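Long-range contacts in formate dehydrogenase subunit beta (Desulfovibrio gigas, PDB 1H0H), which serves as the electron-transfer subunit of a periplasmic tungsten formate dehydrogenase, carrying three [4Fe-4S] clusters while its alpha partner completes the heterodimer: residues S1-D7 with A160-L166; K22-G26 with D138-R143; G99-P105 with Q133-M139. Where two conformers were deposited one is given. Residue numbers count along the deposited sequence, not the author numbering.

Interaction 1 of 3, residues S1-D7 with A160-L166; sequences SKGFFVD and AMNFGDL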
loop_
_atom_site.group_PDB
_atom_site.type_symbol
_atom_site.label_atom_id
_atom_site.label_comp_id
_atom_site.label_asym_id
_atom_site.label_seq_id
_atom_site.Cartn_x
_atom_site.Cartn_y
_atom_site.Cartn_z
ATOM N N SER B 1 42.546 5.022 -4.248
ATOM C CA SER B 1 41.893 5.142 -2.919
ATOM C C SER B 1 40.451 5.607 -3.110
ATOM O O SER B 1 40.119 6.288 -4.100
ATOM C CB SER B 1 42.654 6.100 -2.026
ATOM O OG SER B 1 42.702 7.409 -2.586
ATOM N N LYS B 2 39.617 5.255 -2.137
ATOM C CA LYS B 2 38.188 5.452 -2.219
ATOM C C LYS B 2 37.639 6.634 -1.447
ATOM O O LYS B 2 38.311 7.231 -0.619
ATOM C CB LYS B 2 37.456 4.171 -1.777
ATOM C CG LYS B 2 37.925 2.937 -2.526
ATOM C CD LYS B 2 37.564 2.985 -4.012
ATOM C CE LYS B 2 37.732 1.583 -4.600
ATOM N NZ LYS B 2 37.620 1.535 -6.080
ATOM N N GLY B 3 36.395 6.970 -1.773
ATOM C CA GLY B 3 35.695 8.045 -1.117
ATOM C C GLY B 3 34.198 7.863 -1.229
ATOM O O GLY B 3 33.719 6.942 -1.894
ATOM N N PHE B 4 33.479 8.765 -0.579
ATOM C CA PHE B 4 32.032 8.788 -0.568
ATOM C C PHE B 4 31.630 10.229 -0.771
ATOM O O PHE B 4 32.324 11.165 -0.331
ATOM C CB PHE B 4 31.476 8.424 0.829
ATOM C CG PHE B 4 31.685 6.989 1.285
ATOM C CD1 PHE B 4 32.936 6.532 1.661
ATOM C CD2 PHE B 4 30.585 6.118 1.431
ATOM C CE1 PHE B 4 33.104 5.199 2.137
ATOM C CE2 PHE B 4 30.747 4.808 1.898
ATOM C CZ PHE B 4 32.024 4.345 2.250
ATOM N N PHE B 5 30.495 10.426 -1.418
ATOM C CA PHE B 5 29.873 11.727 -1.430
ATOM C C PHE B 5 28.474 11.507 -0.842
ATOM O O PHE B 5 27.699 10.729 -1.377
ATOM C CB PHE B 5 29.766 12.330 -2.826
ATOM C CG PHE B 5 28.865 13.544 -2.882
ATOM C CD1 PHE B 5 28.993 14.561 -1.946
ATOM C CD2 PHE B 5 27.868 13.643 -3.836
ATOM C CE1 PHE B 5 28.159 15.695 -1.984
ATOM C CE2 PHE B 5 27.023 14.758 -3.874
ATOM C CZ PHE B 5 27.183 15.789 -2.938
ATOM N N VAL B 6 28.177 12.170 0.268
ATOM C CA VAL B 6 26.854 12.062 0.873
ATOM C C VAL B 6 26.085 13.365 0.657
ATOM O O VAL B 6 26.423 14.408 1.220
ATOM C CB VAL B 6 26.960 11.758 2.375
ATOM C CG1 VAL B 6 25.584 11.468 2.958
ATOM C CG2 VAL B 6 27.943 10.591 2.641
ATOM N N ASP B 7 25.060 13.319 -0.183
ATOM C CA ASP B 7 24.289 14.511 -0.475
ATOM C C ASP B 7 23.076 14.515 0.441
ATOM O O ASP B 7 22.076 13.882 0.114
ATOM C CB ASP B 7 23.872 14.497 -1.947
ATOM C CG ASP B 7 23.122 15.729 -2.359
ATOM O OD1 ASP B 7 22.815 16.576 -1.496
ATOM O OD2 ASP B 7 22.785 15.931 -3.543
ATOM N N ALA B 160 21.446 9.698 -2.336
ATOM C CA ALA B 160 22.113 10.514 -1.318
ATOM C C ALA B 160 23.513 9.938 -1.044
ATOM O O ALA B 160 24.492 10.681 -0.892
ATOM C CB ALA B 160 21.303 10.555 -0.063
ATOM N N MET B 161 23.609 8.615 -0.978
ATOM C CA MET B 161 24.899 7.956 -0.732
ATOM C C MET B 161 25.533 7.619 -2.057
ATOM O O MET B 161 24.873 7.074 -2.939
ATOM C CB MET B 161 24.740 6.655 0.071
ATOM C CG MET B 161 24.257 6.807 1.502
ATOM S SD MET B 161 25.404 7.755 2.534
ATOM C CE MET B 161 26.941 6.705 2.448
ATOM N N ASN B 162 26.818 7.940 -2.197
ATOM C CA ASN B 162 27.580 7.606 -3.393
ATOM C C ASN B 162 28.953 7.152 -2.969
ATOM O O ASN B 162 29.484 7.652 -1.994
ATOM C CB ASN B 162 27.717 8.826 -4.291
ATOM C CG ASN B 162 26.380 9.405 -4.671
ATOM O OD1 ASN B 162 25.840 9.054 -5.711
ATOM N ND2 ASN B 162 25.833 10.295 -3.832
ATOM N N PHE B 163 29.548 6.248 -3.734
ATOM C CA PHE B 163 30.860 5.697 -3.426
ATOM C C PHE B 163 31.676 5.508 -4.688
ATOM O O PHE B 163 31.136 5.174 -5.760
ATOM C CB PHE B 163 30.706 4.344 -2.722
ATOM C CG PHE B 163 32.001 3.598 -2.523
ATOM C CD1 PHE B 163 32.768 3.800 -1.388
ATOM C CD2 PHE B 163 32.441 2.670 -3.456
ATOM C CE1 PHE B 163 33.955 3.108 -1.192
ATOM C CE2 PHE B 163 33.623 1.980 -3.261
ATOM C CZ PHE B 163 34.374 2.192 -2.127
ATOM N N GLY B 164 32.983 5.724 -4.585
ATOM C CA GLY B 164 33.866 5.466 -5.711
ATOM C C GLY B 164 35.303 5.877 -5.416
ATOM O O GLY B 164 35.722 5.952 -4.276
ATOM N N ASP B 165 36.084 6.116 -6.461
ATOM C CA ASP B 165 37.439 6.614 -6.266
ATOM C C ASP B 165 37.310 8.004 -5.674
ATOM O O ASP B 165 36.380 8.744 -5.996
ATOM C CB ASP B 165 38.201 6.631 -7.575
ATOM C CG ASP B 165 38.437 5.245 -8.098
ATOM O OD1 ASP B 165 38.457 4.304 -7.274
ATOM O OD2 ASP B 165 38.597 4.989 -9.304
ATOM N N LEU B 166 38.231 8.341 -4.790
ATOM C CA LEU B 166 38.199 9.623 -4.103
ATOM C C LEU B 166 38.063 10.837 -5.011
ATOM O O LEU B 166 37.220 11.700 -4.775
ATOM C CB LEU B 166 39.445 9.793 -3.223
ATOM C CG LEU B 166 39.409 11.048 -2.351
ATOM C CD1 LEU B 166 38.172 11.026 -1.426
ATOM C CD2 LEU B 166 40.692 11.172 -1.531
#
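Phe-163, the residue most covered in this pairing, lies with its ring against both Lys-2 and Phe-4. Its edge meets the face of the Phe-4 ring in a T-shaped (edge-to-face) stack, with centroids 5.1 Å apart and planes at 73°, and its CZ touches Lys-2 CG at 3.7 Å. Phe-4 and Phe-163 form a non-hydrogen-bonded antiparallel pair, so their CA atoms come within 4.4 Å and both rings leave the same face of the sheet, where Val-153 of helix 151-155 packs on each. Met-161 and Val-6 continue this face (Met-161 SD to Val-6 CG1, 3.7 Å). Strands 2-7 and 161-163 are neighbours in a mixed four-stranded sheet, pairing the N-terminal strand with one that follows the last cluster cysteine, as in ferredoxin-like dicluster folds; Phe-4 touches one [4Fe-4S] cluster, while Ala-160 and Met-161 touch another. Lys-2, second in buried area, reaches across to the other segment, where its NZ forms a salt bridge with Asp-165 OD1 at 3.1 Å. Backbone bonds on both sides of Phe-4 hold the register: Gly-3 N to Gly-164 O at 2.8 Å, Gly-164 N to Gly-3 O at 3.0 Å and Phe-5 N to Asn-162 O at 3.0 Å. Beyond the corner at Gly-164, Leu-166 N still reaches Ser-1 O at 2.9 Å, just where helix 166-180 begins.

Interaction 2 of 3, residues K22-G26 with D138-R143; sequences KQWHG and DMCIDR. With SF4 (iron/sulfur cluster), chain M.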
loop_
_atom_site.group_PDB
_atom_site.type_symbol
_atom_site.label_atom_id
_atom_site.label_comp_id
_atom_site.label_asym_id
_atom_site.label_seq_id
_atom_site.Cartn_x
_atom_site.Cartn_y
_atom_site.Cartn_z
ATOM N N LYS B 22 23.903 -2.587 9.750
ATOM C CA LYS B 22 23.786 -3.606 10.786
ATOM C C LYS B 22 23.617 -5.010 10.191
ATOM O O LYS B 22 24.233 -5.982 10.660
ATOM C CB LYS B 22 22.637 -3.293 11.777
ATOM C CG LYS B 22 22.857 -2.002 12.598
ATOM C CD LYS B 22 22.300 -2.058 14.008
ATOM C CE LYS B 22 22.781 -0.850 14.852
ATOM N NZ LYS B 22 22.454 -1.004 16.307
ATOM N N GLN B 23 22.794 -5.115 9.150
ATOM C CA GLN B 23 22.538 -6.398 8.510
ATOM C C GLN B 23 23.814 -6.992 7.926
ATOM O O GLN B 23 24.079 -8.186 8.109
ATOM C CB GLN B 23 21.457 -6.284 7.406
ATOM C CG GLN B 23 20.793 -7.650 7.058
ATOM C CD GLN B 23 21.564 -8.501 6.047
ATOM O OE1 GLN B 23 21.375 -9.727 5.976
ATOM N NE2 GLN B 23 22.397 -7.865 5.260
ATOM N N TRP B 24 24.607 -6.172 7.239
ATOM C CA TRP B 24 25.834 -6.676 6.653
ATOM C C TRP B 24 26.840 -7.100 7.713
ATOM O O TRP B 24 27.430 -8.165 7.618
ATOM C CB TRP B 24 26.503 -5.678 5.708
ATOM C CG TRP B 24 27.739 -6.300 5.089
ATOM C CD1 TRP B 24 29.031 -5.960 5.306
ATOM C CD2 TRP B 24 27.760 -7.416 4.206
ATOM N NE1 TRP B 24 29.870 -6.781 4.579
ATOM C CE2 TRP B 24 29.111 -7.691 3.901
ATOM C CE3 TRP B 24 26.763 -8.198 3.598
ATOM C CZ2 TRP B 24 29.490 -8.715 3.045
ATOM C CZ3 TRP B 24 27.138 -9.224 2.743
ATOM C CH2 TRP B 24 28.487 -9.466 2.469
ATOM N N HIS B 25 27.012 -6.283 8.737
ATOM C CA HIS B 25 28.035 -6.584 9.732
ATOM C C HIS B 25 27.579 -7.499 10.862
ATOM O O HIS B 25 28.395 -7.899 11.694
ATOM C CB HIS B 25 28.575 -5.280 10.319
ATOM C CG HIS B 25 29.189 -4.376 9.304
ATOM N ND1 HIS B 25 28.434 -3.596 8.444
ATOM C CD2 HIS B 25 30.488 -4.156 8.984
ATOM C CE1 HIS B 25 29.253 -2.889 7.678
ATOM N NE2 HIS B 25 30.503 -3.232 7.972
ATOM N N GLY B 26 26.280 -7.816 10.925
ATOM C CA GLY B 26 25.787 -8.586 12.044
ATOM C C GLY B 26 25.741 -7.821 13.359
ATOM O O GLY B 26 25.892 -8.415 14.425
ATOM N N ASP B 138 33.665 0.301 8.990
ATOM C CA ASP B 138 34.864 -0.271 8.386
ATOM C C ASP B 138 34.892 -0.099 6.864
ATOM O O ASP B 138 35.565 -0.853 6.145
ATOM C CB ASP B 138 35.041 -1.739 8.783
ATOM C CG ASP B 138 34.001 -2.665 8.161
ATOM O OD1 ASP B 138 33.071 -2.184 7.489
ATOM O OD2 ASP B 138 34.051 -3.905 8.332
ATOM N N MET B 139 34.153 0.899 6.391
ATOM C CA MET B 139 34.029 1.170 4.955
ATOM C C MET B 139 33.564 -0.084 4.200
ATOM O O MET B 139 33.795 -0.199 3.001
ATOM C CB MET B 139 35.391 1.665 4.382
ATOM C CG MET B 139 35.289 2.555 3.146
ATOM S SD MET B 139 36.850 2.951 2.271
ATOM C CE MET B 139 37.350 4.469 3.021
ATOM N N CYS B 140 32.925 -1.020 4.891
ATOM C CA CYS B 140 32.580 -2.286 4.267
ATOM C C CYS B 140 33.795 -2.826 3.495
ATOM O O CYS B 140 33.703 -3.207 2.305
ATOM C CB CYS B 140 31.368 -2.100 3.321
ATOM S SG CYS B 140 29.792 -1.939 4.163
ATOM N N ILE B 141 34.945 -2.871 4.174
ATOM C CA ILE B 141 36.175 -3.275 3.531
ATOM C C ILE B 141 36.059 -4.599 2.756
ATOM O O ILE B 141 36.587 -4.716 1.648
ATOM C CB ILE B 141 37.363 -3.275 4.550
ATOM C CG1 ILE B 141 38.701 -3.504 3.834
ATOM C CG2 ILE B 141 37.170 -4.326 5.587
ATOM C CD1 ILE B 141 39.003 -2.489 2.779
ATOM N N ASP B 142 35.380 -5.592 3.328
ATOM C CA ASP B 142 35.190 -6.854 2.641
ATOM C C ASP B 142 34.397 -6.758 1.340
ATOM O O ASP B 142 34.755 -7.406 0.345
ATOM C CB ASP B 142 34.548 -7.909 3.545
ATOM C CG ASP B 142 33.253 -7.448 4.161
ATOM O OD1 ASP B 142 33.035 -6.211 4.344
ATOM O OD2 ASP B 142 32.395 -8.272 4.540
ATOM N N ARG B 143 33.327 -5.971 1.340
ATOM C CA ARG B 143 32.549 -5.783 0.120
ATOM C C ARG B 143 33.349 -5.046 -0.962
ATOM O O ARG B 143 33.331 -5.444 -2.124
ATOM C CB ARG B 143 31.282 -4.965 0.418
ATOM C CG ARG B 143 30.274 -5.680 1.303
ATOM C CD ARG B 143 29.040 -4.844 1.651
ATOM N NE ARG B 143 28.177 -4.664 0.497
ATOM C CZ ARG B 143 27.228 -5.530 0.121
ATOM N NH1 ARG B 143 27.004 -6.647 0.802
ATOM N NH2 ARG B 143 26.476 -5.268 -0.944
HETATM FE FE1 SF4 M . 29.828 -0.030 5.426
HETATM FE FE2 SF4 M . 28.271 2.233 5.322
HETATM FE FE3 SF4 M . 30.551 2.167 6.895
HETATM FE FE4 SF4 M . 28.312 0.725 7.600
HETATM S S1 SF4 M . 28.513 3.027 7.379
HETATM S S2 SF4 M . 30.505 0.048 7.588
HETATM S S3 SF4 M . 27.451 0.106 5.660
HETATM S S4 SF4 M . 30.596 1.946 4.641
HETATM O O HOH W 1 30.347 -9.402 6.847
#
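Two hydrogen bonds from aromatic nitrogens to carboxylates join the end of helix 16-25 to the turn before helix 141-144 and to the helix's first turn. His-25 NE2 donates to Asp-138 OD1 at 2.8 Å, while the other ring nitrogen, ND1, is bonded to the carbonyl of Cys-21, so both sides of the imidazole are fixed. Trp-24 NE1 donates to Asp-142 OD2 at 2.9 Å and, weakly, to Asp-142 OD1 at 3.2 Å; a water also bridges Trp-24 O and Asp-142 OD2, at 3.3 Å from each. Metal coordination lies beside this polar pairing: Cys-140 SG binds FE1 of the cluster at 2.3 Å, and His-25 CE1 comes to 3.2 Å from the cluster sulfur S2. The site is a ferredoxin-type [4Fe-4S] centre, in which Cys-137, Cys-140 and Cys-152 come from the later part of the chain and Cys-21 comes from the early helix that carries Trp-24 and His-25. Among the ring contacts, Arg-143 covers one face of the indole. Its CD makes a CH-pi contact 3.6 Å from the centroid of the Trp-24 five-membered ring, and its CZ a cation-pi contact 4.4 Å from that of the six-membered ring. The guanidinium NE also bonds to the Arg-149 carbonyl, and NH2 forms a salt bridge with an acidic side chain of the alpha subunit.

Interaction 3 of 3, residues G99-P105 with Q133-M139; sequences GCVLFTP and QMAKCDM. With SF4 (iron/sulfur cluster), chain M; SF4 (iron/sulfur cluster), chain N.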
loop_
_atom_site.group_PDB
_atom_site.type_symbol
_atom_site.label_atom_id
_atom_site.label_comp_id
_atom_site.label_asym_id
_atom_site.label_seq_id
_atom_site.Cartn_x
_atom_site.Cartn_y
_atom_site.Cartn_z
ATOM N N GLY B 99 42.062 3.399 1.493
ATOM C CA GLY B 99 41.992 4.566 2.347
ATOM C C GLY B 99 41.199 4.239 3.602
ATOM O O GLY B 99 40.995 5.103 4.460
ATOM N N CYS B 100 40.756 2.988 3.738
ATOM C CA CYS B 100 39.965 2.632 4.903
ATOM C C CYS B 100 40.761 2.742 6.196
ATOM O O CYS B 100 41.907 2.318 6.264
ATOM C CB CYS B 100 39.387 1.211 4.808
ATOM S SG CYS B 100 38.577 0.655 6.355
ATOM N N VAL B 101 40.114 3.292 7.220
ATOM C CA VAL B 101 40.683 3.389 8.554
ATOM C C VAL B 101 39.966 2.301 9.318
ATOM O O VAL B 101 38.775 2.390 9.574
ATOM C CB VAL B 101 40.443 4.781 9.167
ATOM C CG1 VAL B 101 40.899 4.827 10.613
ATOM C CG2 VAL B 101 41.173 5.857 8.322
ATOM N N LEU B 102 40.693 1.254 9.653
ATOM C CA LEU B 102 40.081 0.071 10.194
ATOM C C LEU B 102 40.396 -0.171 11.661
ATOM O O LEU B 102 41.534 -0.485 12.013
ATOM C CB LEU B 102 40.508 -1.121 9.340
ATOM C CG LEU B 102 40.033 -2.519 9.744
ATOM C CD1 LEU B 102 38.502 -2.610 9.743
ATOM C CD2 LEU B 102 40.613 -3.525 8.784
ATOM N N PHE B 103 39.401 0.003 12.529
ATOM C CA PHE B 103 39.611 -0.352 13.924
ATOM C C PHE B 103 39.552 -1.866 13.983
ATOM O O PHE B 103 38.607 -2.478 13.482
ATOM C CB PHE B 103 38.515 0.188 14.843
ATOM C CG PHE B 103 38.757 1.576 15.364
ATOM C CD1 PHE B 103 39.260 2.567 14.554
ATOM C CD2 PHE B 103 38.415 1.891 16.669
ATOM C CE1 PHE B 103 39.423 3.834 15.034
ATOM C CE2 PHE B 103 38.575 3.166 17.160
ATOM C CZ PHE B 103 39.076 4.144 16.356
ATOM N N THR B 104 40.544 -2.466 14.606
ATOM C CA THR B 104 40.562 -3.906 14.760
ATOM C C THR B 104 40.296 -4.268 16.220
ATOM O O THR B 104 40.339 -3.418 17.098
ATOM C CB THR B 104 41.941 -4.475 14.324
ATOM O OG1 THR B 104 42.957 -4.129 15.295
ATOM C CG2 THR B 104 42.444 -3.815 13.075
ATOM N N PRO B 105 40.025 -5.533 16.493
ATOM C CA PRO B 105 39.890 -5.990 17.881
ATOM C C PRO B 105 41.158 -5.735 18.696
ATOM O O PRO B 105 41.066 -5.707 19.929
ATOM C CB PRO B 105 39.673 -7.492 17.733
ATOM C CG PRO B 105 39.009 -7.610 16.381
ATOM C CD PRO B 105 39.787 -6.618 15.519
ATOM N N GLN B 133 37.926 -2.562 23.823
ATOM C CA GLN B 133 37.729 -2.736 22.397
ATOM C C GLN B 133 36.834 -1.664 21.826
ATOM O O GLN B 133 35.786 -1.362 22.403
ATOM C CB GLN B 133 37.119 -4.096 22.075
ATOM C CG GLN B 133 37.283 -4.462 20.622
ATOM C CD GLN B 133 36.923 -5.911 20.350
ATOM O OE1 GLN B 133 37.114 -6.776 21.219
ATOM N NE2 GLN B 133 36.435 -6.186 19.150
ATOM N N MET B 134 37.219 -1.143 20.671
ATOM C CA MET B 134 36.462 -0.101 19.987
ATOM C C MET B 134 36.106 -0.483 18.549
ATOM O O MET B 134 36.822 -1.234 17.899
ATOM C CB MET B 134 37.247 1.204 20.003
ATOM C CG MET B 134 37.380 1.843 21.403
ATOM S SD MET B 134 38.430 3.323 21.385
ATOM C CE MET B 134 39.995 2.578 20.930
ATOM N N ALA B 135 34.992 0.036 18.040
ATOM C CA ALA B 135 34.599 -0.249 16.664
ATOM C C ALA B 135 33.885 0.954 16.074
ATOM O O ALA B 135 33.506 1.865 16.803
ATOM C CB ALA B 135 33.727 -1.522 16.580
ATOM N N LYS B 136 33.734 0.947 14.754
ATOM C CA LYS B 136 33.126 2.024 13.983
ATOM C C LYS B 136 33.037 1.496 12.551
ATOM O O LYS B 136 33.410 0.349 12.288
ATOM C CB LYS B 136 34.016 3.280 14.021
ATOM C CG LYS B 136 35.361 3.062 13.346
ATOM C CD LYS B 136 36.163 4.380 13.149
ATOM C CE LYS B 136 37.347 4.187 12.156
ATOM N NZ LYS B 136 36.834 3.811 10.759
ATOM N N CYS B 137 32.513 2.318 11.640
ATOM C CA CYS B 137 32.427 2.005 10.223
ATOM C C CYS B 137 33.740 1.436 9.689
ATOM O O CYS B 137 34.817 2.014 9.919
ATOM C CB CYS B 137 32.104 3.305 9.480
ATOM S SG CYS B 137 32.286 3.271 7.704
ATOM N N ASP B 138 33.665 0.301 8.990
ATOM C CA ASP B 138 34.864 -0.271 8.386
ATOM C C ASP B 138 34.892 -0.099 6.864
ATOM O O ASP B 138 35.565 -0.853 6.145
ATOM C CB ASP B 138 35.041 -1.739 8.783
ATOM C CG ASP B 138 34.001 -2.665 8.161
ATOM O OD1 ASP B 138 33.071 -2.184 7.489
ATOM O OD2 ASP B 138 34.051 -3.905 8.332
ATOM N N MET B 139 34.153 0.899 6.391
ATOM C CA MET B 139 34.029 1.170 4.955
ATOM C C MET B 139 33.564 -0.084 4.200
ATOM O O MET B 139 33.795 -0.199 3.001
ATOM C CB MET B 139 35.391 1.665 4.382
ATOM C CG MET B 139 35.289 2.555 3.146
ATOM S SD MET B 139 36.850 2.951 2.271
ATOM C CE MET B 139 37.350 4.469 3.021
HETATM FE FE1 SF4 M . 29.828 -0.030 5.426
HETATM FE FE2 SF4 M . 28.271 2.233 5.322
HETATM FE FE3 SF4 M . 30.551 2.167 6.895
HETATM FE FE4 SF4 M . 28.312 0.725 7.600
HETATM S S1 SF4 M . 28.513 3.027 7.379
HETATM S S2 SF4 M . 30.505 0.048 7.588
HETATM S S3 SF4 M . 27.451 0.106 5.660
HETATM S S4 SF4 M . 30.596 1.946 4.641
HETATM FE FE1 SF4 N . 37.311 9.910 13.695
HETATM FE FE2 SF4 N . 36.867 8.098 11.662
HETATM FE FE3 SF4 N . 38.585 10.360 11.287
HETATM FE FE4 SF4 N . 39.360 8.301 12.960
HETATM S S1 SF4 N . 39.077 8.186 10.610
HETATM S S2 SF4 N . 39.525 10.432 13.441
HETATM S S3 SF4 N . 37.276 7.643 13.862
HETATM S S4 SF4 N . 36.235 10.347 11.659
HETATM O O HOH W 2 36.627 0.120 11.531
HETATM O O HOH W 3 35.756 -1.362 13.716
#
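This is a side-chain and water-mediated contact between two roughly antiparallel segments that belong to different two-stranded sheets, strand 101-103 pairing with 92-94 and strand 134-135 with 126-127. The direct hydrogen bond between them comes from Lys-136, whose side chain crosses the gap so that NZ donates to Val-101 O at 2.7 Å; the same NZ reaches Cys-137 O at 2.8 Å. On its way the lysine passes over the face of the Phe-103 ring, with CD in a CH-pi contact 4.2 Å from the centroid. Phe-103 is the residue most covered here: Met-134 CB meets the ring edge at CD2, 3.6 Å away, and Val-116 of helix 113-119 packs against both side chains. Where the backbones stand too far apart to pair directly, two waters fill in. One accepts from Phe-103 N at 3.0 Å and lies 3.1 Å from Cys-137 O, placed to donate to it; the other accepts from Lys-136 N at 3.2 Å and lies 3.1 Å from Phe-103 O likewise. Towards the other end, Met-139 CE rests on Cys-100 CA at 3.7 Å. The contact lies between two clusters: Cys-137 SG binds FE3 of one at 2.2 Å, while Lys-136 CD lies 3.5 Å from S3 of the other, whose pocket also includes Val-101. Consecutive residues facing neighbouring clusters, here Lys-136 and Cys-137, fit a ferredoxin-type dicluster domain.

Overall arrangement
From the N terminus, strand 2-7 enters first and is joined only much later by residues 160-166, so interaction 1 closes the widest loop, spanning most of the cluster-binding chain. Helix 16-25 follows, and interaction 2 closes a second loop within the first when residues 138-143 return to its end. Interaction 3 is innermost, linking 99-105 to 133-139. The loops thus nest without crossing. Interactions 2 and 3 share Asp-138 and Met-139, both touch the same cluster, and have centres about 10 Å apart. Met-139 also reaches interaction 1, its CG lying 3.6 Å from Phe-4 CE1, so the four-stranded sheet, the early helix and the two small sheets meet around the clusters.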